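Local coordinates for putative mRNA interferase YoeB (Agrobacterium tumefaciens, PDB 6N90) that acts as the toxin of a YoeB-family type II toxin–antitoxin system, probably as an endonuclease that cuts messenger RNA, at the interface of chains A and B. Sequence-based numbering; all coordinates share one arbitrary frame. Chains: chain A/B, Uncharacterized protein.

Contact 1: the interface of chains A and B. Residues chain A 5, 10, 13, 17, 24, 28; chain B 5, 10, 13, 17.
A:Trp5 and B:Trp5 meet edge to face at the centre of a two-fold interface, their five-membered rings 78° apart and CD1 of A:Trp5 3.6 Å from CD1 of B:Trp5. Each indole carries CE3 of its own chain's Trp10 over one face, and the CH2 tip of B:Trp10 crosses to CZ2 of A:Trp5, so four tryptophans form the tight apolar part. A:Trp10 and B:Trp10 slide past each other in opposite directions, each meeting the opposite Tyr13 tip to tip.

Beyond the indoles the contact turns polar. B:Gln17 works as a clamp, CG anti to its carbonyl carbon and the chain extended to carry the amide across: NE2 donates nearly in its amide plane to the phenol OH of A:Tyr13 (2.9 Å), while OE1 accepts from ND2 of A:Asn28 (2.7 Å), bent at 134°. The A:Tyr13 hydroxyl donates to OD1 of A:Asn28 on a lone pair, which should help hold phenol and amide in register. In the twin bond NE2 of A:Gln17 points almost straight at OH of B:Tyr13 (2.8 Å, 176°). The looser, hydrated side has water 1 bridging the indole NE1 of B:Trp10 and the backbone O of A:Asn28. The site joins strand 2-5 and helix 7-19 of both chains to helix 21-36 of chain A.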
loop_
_atom_site.group_PDB
_atom_site.type_symbol
_atom_site.label_atom_id
_atom_site.label_comp_id
_atom_site.label_asym_id
_atom_site.label_seq_id
_atom_site.Cartn_x
_atom_site.Cartn_y
_atom_site.Cartn_z
ATOM N N TRP A 5 -1.604 1.699 4.379
ATOM C CA TRP A 5 -1.450 3.139 4.203
ATOM C C TRP A 5 -2.660 3.899 4.713
ATOM O O TRP A 5 -3.782 3.451 4.589
ATOM C CB TRP A 5 -1.298 3.501 2.730
ATOM C CG TRP A 5 -0.226 2.772 2.030
ATOM C CD1 TRP A 5 -0.292 1.500 1.516
ATOM C CD2 TRP A 5 1.067 3.276 1.702
ATOM N NE1 TRP A 5 0.896 1.186 0.891
ATOM C CE2 TRP A 5 1.751 2.256 1.004
ATOM C CE3 TRP A 5 1.733 4.483 1.947
ATOM C CZ2 TRP A 5 3.057 2.417 0.535
ATOM C CZ3 TRP A 5 3.028 4.637 1.472
ATOM C CH2 TRP A 5 3.681 3.602 0.793
ATOM N N TRP A 10 -0.759 7.562 1.585
ATOM C CA TRP A 10 -0.907 7.118 0.189
ATOM C C TRP A 10 -0.892 8.310 -0.769
ATOM O O TRP A 10 -0.295 8.252 -1.856
ATOM C CB TRP A 10 -2.191 6.302 -0.001
ATOM C CG TRP A 10 -2.299 5.716 -1.403
ATOM C CD1 TRP A 10 -3.194 6.088 -2.391
ATOM C CD2 TRP A 10 -1.468 4.690 -1.982
ATOM N NE1 TRP A 10 -2.961 5.346 -3.539
ATOM C CE2 TRP A 10 -1.917 4.484 -3.312
ATOM C CE3 TRP A 10 -0.402 3.915 -1.504
ATOM C CZ2 TRP A 10 -1.342 3.531 -4.152
ATOM C CZ3 TRP A 10 0.177 2.972 -2.347
ATOM C CH2 TRP A 10 -0.291 2.795 -3.664
ATOM N N TYR A 13 2.652 9.269 -1.201
ATOM C CA TYR A 13 3.338 8.271 -2.036
ATOM C C TYR A 13 2.990 8.497 -3.500
ATOM O O TYR A 13 3.862 8.431 -4.353
ATOM C CB TYR A 13 2.941 6.866 -1.615
ATOM C CG TYR A 13 3.668 5.703 -2.280
ATOM C CD1 TYR A 13 5.000 5.409 -1.981
ATOM C CD2 TYR A 13 2.969 4.837 -3.112
ATOM C CE1 TYR A 13 5.634 4.293 -2.554
ATOM C CE2 TYR A 13 3.585 3.737 -3.695
ATOM C CZ TYR A 13 4.913 3.474 -3.428
ATOM O OH TYR A 13 5.503 2.365 -4.007
ATOM N N GLN A 17 5.247 9.473 -6.867
ATOM C CA GLN A 17 5.076 8.809 -8.161
ATOM C C GLN A 17 4.974 9.846 -9.275
ATOM O O GLN A 17 5.450 9.608 -10.378
ATOM C CB GLN A 17 3.838 7.915 -8.174
ATOM C CG GLN A 17 3.957 6.735 -7.225
ATOM C CD GLN A 17 2.937 5.657 -7.523
ATOM O OE1 GLN A 17 2.368 5.596 -8.621
ATOM N NE2 GLN A 17 2.748 4.775 -6.585
ATOM N N VAL A 24 10.216 7.238 -4.673
ATOM C CA VAL A 24 9.340 6.057 -4.616
ATOM C C VAL A 24 10.202 4.815 -4.360
ATOM O O VAL A 24 9.876 3.966 -3.524
ATOM C CB VAL A 24 8.508 5.876 -5.922
ATOM C CG1 VAL A 24 7.617 4.593 -5.844
ATOM C CG2 VAL A 24 7.663 7.091 -6.152
ATOM N N ASN A 28 10.090 2.240 -1.231
ATOM C CA ASN A 28 9.901 0.806 -1.386
ATOM C C ASN A 28 10.993 -0.005 -0.705
ATOM O O ASN A 28 10.717 -1.085 -0.182
ATOM C CB ASN A 28 9.826 0.451 -2.881
ATOM C CG ASN A 28 8.530 0.919 -3.511
ATOM O OD1 ASN A 28 7.682 1.501 -2.842
ATOM N ND2 ASN A 28 8.385 0.705 -4.815
ATOM N N TRP B 5 -2.528 -3.747 1.610
ATOM C CA TRP B 5 -1.983 -4.707 0.664
ATOM C C TRP B 5 -1.539 -5.978 1.362
ATOM O O TRP B 5 -1.058 -5.911 2.484
ATOM C CB TRP B 5 -0.766 -4.135 -0.039
ATOM C CG TRP B 5 -0.998 -2.853 -0.725
ATOM C CD1 TRP B 5 -0.995 -1.609 -0.170
ATOM C CD2 TRP B 5 -1.216 -2.671 -2.131
ATOM N NE1 TRP B 5 -1.201 -0.654 -1.146
ATOM C CE2 TRP B 5 -1.337 -1.283 -2.360
ATOM C CE3 TRP B 5 -1.295 -3.547 -3.221
ATOM C CZ2 TRP B 5 -1.560 -0.742 -3.642
ATOM C CZ3 TRP B 5 -1.512 -2.997 -4.521
ATOM C CH2 TRP B 5 -1.652 -1.619 -4.703
ATOM N N TRP B 10 1.161 -6.515 -2.951
ATOM C CA TRP B 10 2.214 -5.492 -2.986
ATOM C C TRP B 10 3.320 -5.942 -3.940
ATOM O O TRP B 10 3.910 -5.118 -4.655
ATOM C CB TRP B 10 2.784 -5.198 -1.584
ATOM C CG TRP B 10 3.758 -4.056 -1.604
ATOM C CD1 TRP B 10 5.106 -4.114 -1.362
ATOM C CD2 TRP B 10 3.458 -2.686 -1.889
ATOM N NE1 TRP B 10 5.659 -2.857 -1.475
ATOM C CE2 TRP B 10 4.673 -1.965 -1.809
ATOM C CE3 TRP B 10 2.280 -1.998 -2.230
ATOM C CZ2 TRP B 10 4.749 -0.586 -2.049
ATOM C CZ3 TRP B 10 2.359 -0.613 -2.456
ATOM C CH2 TRP B 10 3.588 0.066 -2.370
ATOM N N TYR B 13 2.198 -5.077 -7.332
ATOM C CA TYR B 13 2.256 -3.642 -7.579
ATOM C C TYR B 13 3.689 -3.207 -7.858
ATOM O O TYR B 13 3.936 -2.413 -8.769
ATOM C CB TYR B 13 1.702 -2.891 -6.385
ATOM C CG TYR B 13 1.516 -1.410 -6.581
ATOM C CD1 TYR B 13 0.496 -0.910 -7.395
ATOM C CD2 TYR B 13 2.310 -0.512 -5.885
ATOM C CE1 TYR B 13 0.288 0.460 -7.518
ATOM C CE2 TYR B 13 2.136 0.856 -6.022
ATOM C CZ TYR B 13 1.129 1.336 -6.847
ATOM O OH TYR B 13 0.937 2.698 -6.929
ATOM N N GLN B 17 5.516 -1.490 -11.014
ATOM C CA GLN B 17 6.340 -0.291 -10.899
ATOM C C GLN B 17 7.667 -0.502 -11.643
ATOM O O GLN B 17 8.236 0.439 -12.210
ATOM C CB GLN B 17 6.583 0.072 -9.436
ATOM C CG GLN B 17 5.354 0.591 -8.702
ATOM C CD GLN B 17 5.683 0.976 -7.253
ATOM O OE1 GLN B 17 6.304 0.203 -6.519
ATOM N NE2 GLN B 17 5.263 2.165 -6.842
HETATM O O HOH W 1 8.601 -2.731 -1.065
#

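Contact 2: the interface of chains A and B. Residues chain A 1, 35; chain B 5-7, 10.
B:Leu7, the first residue of helix 7-19 in this YoeB-family toxin, packs against A:Met1 and A:Lys35 of the partner chain; no polar atom of one chain bonds to the other here. Its CG meets the backbone carbonyl O of A:Met1 at 3.4 Å, while methyl CD2 turns toward the lysine and CD1 lies by the amino-terminal N of A:Met1, a loose approach of 4.1 Å.

The side chain of A:Lys35 leaves helix 21-36 with CG anti to its carbonyl carbon (chi1 -82°). CB, CG and CD stay back from chain B, forming the stem that carries the tip across. A bend at CG–CD (chi3 45°) then swings the outer end toward the partner. CE is the first atom to make close contact, 3.6 Å from CD2 of B:Leu7. The terminal amine nitrogen NZ continues past the same methyl at 3.7 Å and comes to 4.1 Å from CD1 of B:Trp10, on the five-membered part of the indole. The lysine and leucine side chains run past each other in opposite directions, whereas the lysine crosses the tryptophan at a slant.

Beside this stem, A:Met1 sends CB within 4.1 Å of both CG and CD2 of B:Leu7. Its chain bends at chi2 and chi3, and the thioether SD folds back alongside A:Lys35 of its own chain.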
loop_
_atom_site.group_PDB
_atom_site.type_symbol
_atom_site.label_atom_id
_atom_site.label_comp_id
_atom_site.label_asym_id
_atom_site.label_seq_id
_atom_site.Cartn_x
_atom_site.Cartn_y
_atom_site.Cartn_z
ATOM N N MET A 1 2.140 -10.660 6.375
ATOM C CA MET A 1 2.574 -9.286 6.627
ATOM C C MET A 1 1.875 -8.311 5.697
ATOM O O MET A 1 2.220 -8.204 4.512
ATOM C CB MET A 1 4.092 -9.164 6.476
ATOM C CG MET A 1 4.640 -7.742 6.532
ATOM S SD MET A 1 4.635 -6.998 8.176
ATOM C CE MET A 1 5.797 -8.074 9.026
ATOM N N LYS A 35 9.831 -4.456 6.875
ATOM C CA LYS A 35 9.045 -5.679 6.981
ATOM C C LYS A 35 9.943 -6.823 7.458
ATOM O O LYS A 35 9.502 -7.661 8.242
ATOM C CB LYS A 35 8.370 -6.020 5.652
ATOM C CG LYS A 35 7.087 -5.249 5.432
ATOM C CD LYS A 35 6.697 -5.169 3.941
ATOM C CE LYS A 35 6.846 -6.488 3.248
ATOM N NZ LYS A 35 6.682 -6.353 1.742
ATOM N N TRP B 5 -2.528 -3.747 1.610
ATOM C CA TRP B 5 -1.983 -4.707 0.664
ATOM C C TRP B 5 -1.539 -5.978 1.362
ATOM O O TRP B 5 -1.058 -5.911 2.484
ATOM C CB TRP B 5 -0.766 -4.135 -0.039
ATOM C CG TRP B 5 -0.998 -2.853 -0.725
ATOM C CD1 TRP B 5 -0.995 -1.609 -0.170
ATOM C CD2 TRP B 5 -1.216 -2.671 -2.131
ATOM N NE1 TRP B 5 -1.201 -0.654 -1.146
ATOM C CE2 TRP B 5 -1.337 -1.283 -2.360
ATOM C CE3 TRP B 5 -1.295 -3.547 -3.221
ATOM C CZ2 TRP B 5 -1.560 -0.742 -3.642
ATOM C CZ3 TRP B 5 -1.512 -2.997 -4.521
ATOM C CH2 TRP B 5 -1.652 -1.619 -4.703
ATOM N N THR B 6 -1.601 -7.111 0.666
ATOM C CA THR B 6 -0.987 -8.338 1.198
ATOM C C THR B 6 0.435 -8.443 0.681
ATOM O O THR B 6 0.860 -7.616 -0.114
ATOM C CB THR B 6 -1.725 -9.592 0.781
ATOM O OG1 THR B 6 -1.645 -9.715 -0.647
ATOM C CG2 THR B 6 -3.184 -9.542 1.237
ATOM N N LEU B 7 1.179 -9.462 1.106
ATOM C CA LEU B 7 2.528 -9.593 0.568
ATOM C C LEU B 7 2.423 -9.809 -0.948
ATOM O O LEU B 7 3.194 -9.246 -1.694
ATOM C CB LEU B 7 3.286 -10.742 1.195
ATOM C CG LEU B 7 3.882 -10.524 2.579
ATOM C CD1 LEU B 7 4.295 -11.868 3.119
ATOM C CD2 LEU B 7 5.082 -9.589 2.491
ATOM N N TRP B 10 1.161 -6.515 -2.951
ATOM C CA TRP B 10 2.214 -5.492 -2.986
ATOM C C TRP B 10 3.320 -5.942 -3.940
ATOM O O TRP B 10 3.910 -5.118 -4.655
ATOM C CB TRP B 10 2.784 -5.198 -1.584
ATOM C CG TRP B 10 3.758 -4.056 -1.604
ATOM C CD1 TRP B 10 5.106 -4.114 -1.362
ATOM C CD2 TRP B 10 3.458 -2.686 -1.889
ATOM N NE1 TRP B 10 5.659 -2.857 -1.475
ATOM C CE2 TRP B 10 4.673 -1.965 -1.809
ATOM C CE3 TRP B 10 2.280 -1.998 -2.230
ATOM C CZ2 TRP B 10 4.749 -0.586 -2.049
ATOM C CZ3 TRP B 10 2.359 -0.613 -2.456
ATOM C CH2 TRP B 10 3.588 0.066 -2.370
#

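Contact 3: the interface of chains A and B. Residues chain A 7, 10; chain B 1, 3, 31, 35.
A:Trp10 lays one indole face over the methyl CD2 of B:Leu3, which sits 3.4 Å above the ring plane near its centre. This CH-pi contact serves both rings, the methyl lying 3.5 Å from the centroid of the six-membered ring and 3.6 Å from that of the five-membered ring. B:Leu3 reaches from strand 2-5 toward the indole with CG anti to its backbone N (chi1 -176°), and its side chain crosses that of the tryptophan at a slant.

Two further side chains approach on the same side of the indole plane, beyond its rim. B:Ile31 comes at about a right angle, its CD1 methyl 3.9 Å from CZ2 of the indole. Nearer the pyrrole side lies B:Lys35, whose chain is extended beyond CG and brings the amine nitrogen NZ to 3.7 Å from CD1 of A:Trp10.

Farther along, A:Leu7 points its CG and both methyls at the backbone of B:Met1, with CD2 3.3 Å from the carbonyl O. B:Met1 is poorly ordered, so this end is less certain. No polar pair bonds across; the two copies meet here by apolar packing. The indole from helix 7-19 of chain A rests on strand 2-5 and helix 21-36 of chain B, probably stabilising the pairing of the two toxin copies.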
loop_
_atom_site.group_PDB
_atom_site.type_symbol
_atom_site.label_atom_id
_atom_site.label_comp_id
_atom_site.label_asym_id
_atom_site.label_seq_id
_atom_site.Cartn_x
_atom_site.Cartn_y
_atom_site.Cartn_z
ATOM N N LEU A 7 -4.964 7.619 4.322
ATOM C CA LEU A 7 -5.327 8.547 3.250
ATOM C C LEU A 7 -4.145 9.445 2.923
ATOM O O LEU A 7 -3.758 9.582 1.758
ATOM C CB LEU A 7 -6.541 9.397 3.640
ATOM C CG LEU A 7 -7.914 8.720 3.576
ATOM C CD1 LEU A 7 -9.008 9.683 4.021
ATOM C CD2 LEU A 7 -8.195 8.188 2.167
ATOM N N TRP A 10 -0.759 7.562 1.585
ATOM C CA TRP A 10 -0.907 7.118 0.189
ATOM C C TRP A 10 -0.892 8.310 -0.769
ATOM O O TRP A 10 -0.295 8.252 -1.856
ATOM C CB TRP A 10 -2.191 6.302 -0.001
ATOM C CG TRP A 10 -2.299 5.716 -1.403
ATOM C CD1 TRP A 10 -3.194 6.088 -2.391
ATOM C CD2 TRP A 10 -1.468 4.690 -1.982
ATOM N NE1 TRP A 10 -2.961 5.346 -3.539
ATOM C CE2 TRP A 10 -1.917 4.484 -3.312
ATOM C CE3 TRP A 10 -0.402 3.915 -1.504
ATOM C CZ2 TRP A 10 -1.342 3.531 -4.152
ATOM C CZ3 TRP A 10 0.177 2.972 -2.347
ATOM C CH2 TRP A 10 -0.291 2.795 -3.664
ATOM N N MET B 1 -10.229 6.440 4.790
ATOM C CA MET B 1 -10.245 5.051 4.358
ATOM C C MET B 1 -8.821 4.525 4.168
ATOM O O MET B 1 -8.029 5.108 3.415
ATOM C CB MET B 1 -11.041 4.911 3.064
ATOM C CG MET B 1 -11.256 3.480 2.615
ATOM S SD MET B 1 -12.088 3.411 1.019
ATOM C CE MET B 1 -12.692 1.720 1.035
ATOM N N LEU B 3 -5.742 1.871 3.110
ATOM C CA LEU B 3 -5.385 1.051 1.956
ATOM C C LEU B 3 -4.489 -0.076 2.419
ATOM O O LEU B 3 -3.404 0.189 2.952
ATOM C CB LEU B 3 -4.682 1.899 0.894
ATOM C CG LEU B 3 -4.349 1.162 -0.397
ATOM C CD1 LEU B 3 -5.576 0.523 -0.993
ATOM C CD2 LEU B 3 -3.693 2.136 -1.376
ATOM N N ILE B 31 -7.867 2.087 -7.546
ATOM C CA ILE B 31 -7.845 2.368 -6.088
ATOM C C ILE B 31 -8.626 3.651 -5.746
ATOM O O ILE B 31 -9.466 3.694 -4.824
ATOM C CB ILE B 31 -6.392 2.511 -5.583
ATOM C CG1 ILE B 31 -5.680 1.157 -5.617
ATOM C CG2 ILE B 31 -6.358 3.143 -4.167
ATOM C CD1 ILE B 31 -4.153 1.270 -5.548
ATOM N N LYS B 35 -12.208 3.834 -3.716
ATOM C CA LYS B 35 -12.319 4.509 -2.427
ATOM C C LYS B 35 -13.598 5.341 -2.363
ATOM O O LYS B 35 -14.223 5.435 -1.315
ATOM C CB LYS B 35 -11.095 5.381 -2.160
ATOM C CG LYS B 35 -9.897 4.596 -1.664
ATOM C CD LYS B 35 -8.697 5.496 -1.460
ATOM C CE LYS B 35 -7.541 4.727 -0.835
ATOM N NZ LYS B 35 -6.351 5.609 -0.622
#

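Contact 1 lies at the middle of the interface, its centre of C-alpha atoms about 11 Å from those of contact 2 and contact 3, which are about 15 Å apart. B:Trp5 and B:Trp10 belong to both contact 1 and contact 2, and A:Trp10 to both contact 1 and contact 3, so Trp10 of each chain links the mixed aromatic and polar contact 1 to an apolar flank. Contacts 2 and 3 are related patches with the chains exchanged, sharing Met1, Leu7, Trp10 and Lys35. Together they describe a symmetric pairing of the toxin, possibly a dimer in solution, which the crystal alone does not prove.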